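Local coordinates for NAD-dependent formate dehydrogenase gamma subunit (Cupriavidus necator, PDB 6VW7), which carries a [2Fe-2S] cluster in a thioredoxin-like domain and probably relays electrons as the gamma subunit of an NAD-dependent formate dehydrogenase, at residues A[36-39]-A[44-47]; A[84-89]-A[151-156]. All blocks are in the same frame, centred on the assembly; numbering follows the deposited sequence.

Contact 1 (A[36-39]-A[44-47])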
loop_
_atom_site.group_PDB
_atom_site.type_symbol
_atom_site.label_atom_id
_atom_site.label_comp_id
_atom_site.label_asym_id
_atom_site.label_seq_id
_atom_site.Cartn_x
_atom_site.Cartn_y
_atom_site.Cartn_z
ATOM N N HIS A 36 -2.702 5.481 -19.623
ATOM C CA HIS A 36 -2.406 4.102 -19.230
ATOM C C HIS A 36 -2.656 3.117 -20.374
ATOM O O HIS A 36 -1.846 2.215 -20.624
ATOM C CB HIS A 36 -3.246 3.710 -18.016
ATOM C CG HIS A 36 -2.691 4.208 -16.712
ATOM N ND1 HIS A 36 -1.409 3.922 -16.292
ATOM C CD2 HIS A 36 -3.246 4.971 -15.740
ATOM C CE1 HIS A 36 -1.204 4.474 -15.107
ATOM N NE2 HIS A 36 -2.298 5.127 -14.757
ATOM N N GLU A 37 -3.795 3.239 -21.053
ATOM C CA GLU A 37 -4.106 2.261 -22.102
ATOM C C GLU A 37 -3.148 2.382 -23.287
ATOM O O GLU A 37 -2.740 1.368 -23.862
ATOM C CB GLU A 37 -5.554 2.416 -22.575
ATOM C CG GLU A 37 -6.000 1.370 -23.626
ATOM C CD GLU A 37 -6.086 -0.061 -23.084
ATOM O OE1 GLU A 37 -5.856 -0.271 -21.867
ATOM O OE2 GLU A 37 -6.386 -0.981 -23.887
ATOM N N ILE A 38 -2.778 3.610 -23.661
ATOM C CA ILE A 38 -1.770 3.810 -24.703
ATOM C C ILE A 38 -0.441 3.184 -24.290
ATOM O O ILE A 38 0.146 2.393 -25.031
ATOM C CB ILE A 38 -1.601 5.309 -25.023
ATOM C CG1 ILE A 38 -2.912 5.907 -25.544
ATOM C CG2 ILE A 38 -0.495 5.488 -26.062
ATOM C CD1 ILE A 38 -2.867 7.440 -25.768
ATOM N N GLN A 39 0.053 3.525 -23.095
ATOM C CA GLN A 39 1.313 2.953 -22.623
ATOM C C GLN A 39 1.223 1.433 -22.480
ATOM O O GLN A 39 2.186 0.719 -22.784
ATOM C CB GLN A 39 1.733 3.597 -21.292
ATOM C CG GLN A 39 3.057 3.061 -20.733
ATOM C CD GLN A 39 3.808 4.082 -19.905
ATOM O OE1 GLN A 39 4.040 5.210 -20.349
ATOM N NE2 GLN A 39 4.200 3.694 -18.691
ATOM N N TYR A 44 4.621 3.075 -24.678
ATOM C CA TYR A 44 4.961 4.452 -24.332
ATOM C C TYR A 44 3.864 5.344 -24.886
ATOM O O TYR A 44 2.979 4.886 -25.607
ATOM C CB TYR A 44 6.334 4.857 -24.895
ATOM C CG TYR A 44 6.421 4.823 -26.414
ATOM C CD1 TYR A 44 6.429 3.614 -27.109
ATOM C CD2 TYR A 44 6.491 5.998 -27.155
ATOM C CE1 TYR A 44 6.498 3.577 -28.510
ATOM C CE2 TYR A 44 6.570 5.972 -28.552
ATOM C CZ TYR A 44 6.573 4.756 -29.221
ATOM O OH TYR A 44 6.640 4.722 -30.598
ATOM N N ILE A 45 3.937 6.631 -24.564
ATOM C CA ILE A 45 2.989 7.575 -25.142
ATOM C C ILE A 45 3.743 8.397 -26.182
ATOM O O ILE A 45 4.543 9.270 -25.812
ATOM C CB ILE A 45 2.350 8.473 -24.075
ATOM C CG1 ILE A 45 1.544 7.622 -23.088
ATOM C CG2 ILE A 45 1.473 9.542 -24.724
ATOM C CD1 ILE A 45 2.065 7.719 -21.721
ATOM N N PRO A 46 3.516 8.171 -27.478
ATOM C CA PRO A 46 4.257 8.927 -28.493
ATOM C C PRO A 46 3.803 10.371 -28.514
ATOM O O PRO A 46 2.633 10.678 -28.266
ATOM C CB PRO A 46 3.901 8.222 -29.808
ATOM C CG PRO A 46 3.024 7.041 -29.436
ATOM C CD PRO A 46 2.502 7.277 -28.072
ATOM N N ASP A 47 4.746 11.264 -28.836
ATOM C CA ASP A 47 4.416 12.682 -28.951
ATOM C C ASP A 47 3.259 12.897 -29.916
ATOM O O ASP A 47 2.428 13.792 -29.716
ATOM C CB ASP A 47 5.642 13.472 -29.416
ATOM C CG ASP A 47 6.609 13.803 -28.277
ATOM O OD1 ASP A 47 6.258 13.633 -27.084
ATOM O OD2 ASP A 47 7.743 14.223 -28.597
#
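The flat amide of Gln39 meets Ile45 at its oxygen: OE1 lies 3.5 Å from Ile45 CD1, and the methyl sits beyond the oxygen, tilted out of the amide plane. The two side chains cross at about a right angle. The Pro46 ring presents its CD corner to Ile38 CG2 at 4.0 Å, whereas the bond from CA to CB of Tyr44 leads away from 36-39, and its ring rests on Ala12 and Pro78. The contact joins the end of helix 31-42 to the loop leading to helix 50-57, in the helical N-terminal part and away from the cluster. Ile38 is its apolar wedge. With CG2 anti to the backbone N (chi1 -61° for CG1), that methyl touches Tyr44 O at 3.6 Å and Ile45 CG1 at 4.2 Å. Branched isoleucine suits this place, since its side chain also packs on Ile17 and Ile20 of helix 14-24. Glutamine suits the next position, its amide bonding to Arg75 N through OE1 and to His73 O through NE2. No hydrogen bond joins 36-39 to 44-47: Gln39 O and Tyr44 N stay 3.9 Å apart. Tyr44 N and O are buried without a partner in the model, which probably costs some stability. The segments thus meet by apolar touches, while Gln39 by its side chain and Ile45 by its backbone both bond to Arg75, tying helix and loop to the same outside segment.

Contact 2 (A[84-89]-A[151-156]). With FES (Fe2/s2 (inorganic) cluster), chain E.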
loop_
_atom_site.group_PDB
_atom_site.type_symbol
_atom_site.label_atom_id
_atom_site.label_comp_id
_atom_site.label_asym_id
_atom_site.label_seq_id
_atom_site.Cartn_x
_atom_site.Cartn_y
_atom_site.Cartn_z
ATOM N N VAL A 84 13.155 -3.313 -15.142
ATOM C CA VAL A 84 13.479 -3.842 -13.823
ATOM C C VAL A 84 13.424 -2.672 -12.846
ATOM O O VAL A 84 14.227 -1.743 -12.958
ATOM C CB VAL A 84 14.864 -4.502 -13.810
ATOM C CG1 VAL A 84 15.194 -5.013 -12.414
ATOM C CG2 VAL A 84 14.924 -5.624 -14.822
ATOM N N GLN A 85 12.457 -2.694 -11.919
ATOM C CA GLN A 85 12.306 -1.666 -10.887
ATOM C C GLN A 85 12.924 -2.160 -9.588
ATOM O O GLN A 85 12.546 -3.225 -9.089
ATOM C CB GLN A 85 10.835 -1.311 -10.650
ATOM C CG GLN A 85 10.102 -0.835 -11.891
ATOM C CD GLN A 85 8.623 -0.633 -11.630
ATOM O OE1 GLN A 85 8.239 0.292 -10.934
ATOM N NE2 GLN A 85 7.790 -1.492 -12.197
ATOM N N VAL A 86 13.856 -1.382 -9.042
ATOM C CA VAL A 86 14.516 -1.675 -7.772
ATOM C C VAL A 86 13.993 -0.691 -6.727
ATOM O O VAL A 86 14.104 0.531 -6.898
ATOM C CB VAL A 86 16.045 -1.577 -7.904
ATOM C CG1 VAL A 86 16.736 -1.859 -6.558
ATOM C CG2 VAL A 86 16.543 -2.510 -9.015
ATOM N N CYS A 87 13.431 -1.217 -5.642
ATOM C CA CYS A 87 12.899 -0.342 -4.608
ATOM C C CYS A 87 14.025 0.377 -3.876
ATOM O O CYS A 87 15.027 -0.237 -3.502
ATOM C CB CYS A 87 12.047 -1.116 -3.608
ATOM S SG CYS A 87 11.374 0.028 -2.367
ATOM N N ARG A 88 13.858 1.689 -3.703
ATOM C CA ARG A 88 14.837 2.552 -3.063
ATOM C C ARG A 88 14.347 3.137 -1.747
ATOM O O ARG A 88 15.051 3.959 -1.149
ATOM C CB ARG A 88 15.233 3.689 -4.009
ATOM C CG ARG A 88 16.068 3.288 -5.228
ATOM C CD ARG A 88 16.695 4.561 -5.794
ATOM N NE ARG A 88 17.386 5.308 -4.740
ATOM C CZ ARG A 88 17.372 6.640 -4.624
ATOM N NH1 ARG A 88 16.714 7.391 -5.503
ATOM N NH2 ARG A 88 18.023 7.223 -3.621
ATOM N N ALA A 89 13.157 2.759 -1.292
ATOM C CA ALA A 89 12.525 3.393 -0.146
ATOM C C ALA A 89 12.990 2.749 1.164
ATOM O O ALA A 89 13.765 1.786 1.176
ATOM C CB ALA A 89 11.005 3.340 -0.287
ATOM N N ARG A 151 23.460 -11.982 -5.773
ATOM C CA ARG A 151 23.322 -13.260 -6.464
ATOM C C ARG A 151 21.941 -13.390 -7.098
ATOM O O ARG A 151 21.825 -13.657 -8.301
ATOM C CB ARG A 151 23.596 -14.418 -5.501
ATOM N N ARG A 152 20.876 -13.180 -6.313
ATOM C CA ARG A 152 19.534 -13.349 -6.864
ATOM C C ARG A 152 19.251 -12.352 -7.977
ATOM O O ARG A 152 18.545 -12.683 -8.935
ATOM C CB ARG A 152 18.477 -13.231 -5.762
ATOM C CG ARG A 152 18.535 -14.359 -4.735
ATOM C CD ARG A 152 17.310 -14.361 -3.821
ATOM N NE ARG A 152 17.687 -14.251 -2.411
ATOM C CZ ARG A 152 17.454 -15.184 -1.489
ATOM N NH1 ARG A 152 16.824 -16.305 -1.818
ATOM N NH2 ARG A 152 17.834 -14.988 -0.230
ATOM N N PHE A 153 19.784 -11.130 -7.871
ATOM C CA PHE A 153 19.609 -10.162 -8.949
ATOM C C PHE A 153 20.206 -10.680 -10.252
ATOM O O PHE A 153 19.527 -10.713 -11.285
ATOM C CB PHE A 153 20.234 -8.817 -8.577
ATOM C CG PHE A 153 19.983 -7.732 -9.596
ATOM C CD1 PHE A 153 18.819 -6.980 -9.562
ATOM C CD2 PHE A 153 20.905 -7.478 -10.602
ATOM C CE1 PHE A 153 18.588 -5.992 -10.510
ATOM C CE2 PHE A 153 20.677 -6.488 -11.546
ATOM C CZ PHE A 153 19.518 -5.747 -11.498
ATOM N N ASP A 154 21.475 -11.100 -10.220
ATOM C CA ASP A 154 22.106 -11.616 -11.432
ATOM C C ASP A 154 21.343 -12.811 -11.981
ATOM O O ASP A 154 21.210 -12.962 -13.200
ATOM C CB ASP A 154 23.561 -12.003 -11.160
ATOM C CG ASP A 154 24.420 -10.815 -10.778
ATOM O OD1 ASP A 154 23.943 -9.664 -10.915
ATOM O OD2 ASP A 154 25.578 -11.032 -10.361
ATOM N N ALA A 155 20.832 -13.669 -11.094
ATOM C CA ALA A 155 20.059 -14.825 -11.536
ATOM C C ALA A 155 18.803 -14.391 -12.282
ATOM O O ALA A 155 18.511 -14.893 -13.372
ATOM C CB ALA A 155 19.702 -15.710 -10.343
ATOM N N LEU A 156 18.050 -13.445 -11.716
ATOM C CA LEU A 156 16.804 -13.049 -12.362
ATOM C C LEU A 156 17.060 -12.290 -13.664
ATOM O O LEU A 156 16.277 -12.411 -14.614
ATOM C CB LEU A 156 15.933 -12.249 -11.387
ATOM C CG LEU A 156 16.177 -10.779 -11.048
ATOM C CD1 LEU A 156 15.478 -9.860 -12.035
ATOM C CD2 LEU A 156 15.680 -10.502 -9.634
HETATM FE FE1 FES E . 10.654 -1.385 -0.578
HETATM FE FE2 FES E . 8.261 -1.065 0.623
HETATM S S1 FES E . 8.825 -2.613 -0.887
HETATM S S2 FES E . 10.197 -0.002 1.047
#
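Val84 and Val86, on the central strand 82-87 of the thioredoxin-like [2Fe-2S] ferredoxin fold, pack against Phe153 of helix 150-160, and the same strand leads on to the cluster. Both valines touch the same ring atom. Val84 CG1 lies 4.0 Å from Phe153 CE1, and Val86 CG2 lies 4.3 Å from that CE1, each approaching the ring obliquely. Both residues have CG1 anti to the backbone N (chi1 179°), which leans CG1 of Val84 and CG2 of Val86 toward each other along the strand, and CE1 is received by this pair of methyls. Valine suits an inner strand, where a compact branched side chain fills the layer under a helix; phenylalanine suits the helix because Val86 CA and Phe153 CA are 10.0 Å apart, a gap that a long aromatic side chain can cross. Leu100, Ala104 and Leu108 of helix 97-108 also pack on Phe153, making a shared apolar core. Asp154 OD1 lies in the plane of the Phe153 ring at its edge and takes a hydrogen bond from His103 NE2. At the far end of the strand, Cys87 SG binds FE1 of the cluster at 2.4 Å; Cys92 is its fellow cysteine on the cluster iron. Ala89, small enough to set its CB 3.7 Å from cluster S2, is the N-cap of helix 90-94. Its backbone N gives a nearly straight hydrogen bond to Cys87 SG, 3.4 Å long with an angle of 167° at the hydrogen.

How the contacts relate
The two contacts lie on opposite sides of the chain's centre, their centres about 26 Å apart, and share no helix or strand. Contact 1 joins a helix to the loop that follows it, a local and partly buried turn in the helical N-terminal part; contact 2 brings together a strand and the C-terminal helix, distant in sequence, in the fully buried core of the cluster domain. Both depend on apolar touches without a hydrogen bond between their segments. They differ in what surrounds those touches: in contact 1 an amide bonded elsewhere and buried backbone atoms adjoin the methyls, whereas in contact 2 the hydrocarbon layer is followed, farther along the strand, by iron and sulfur.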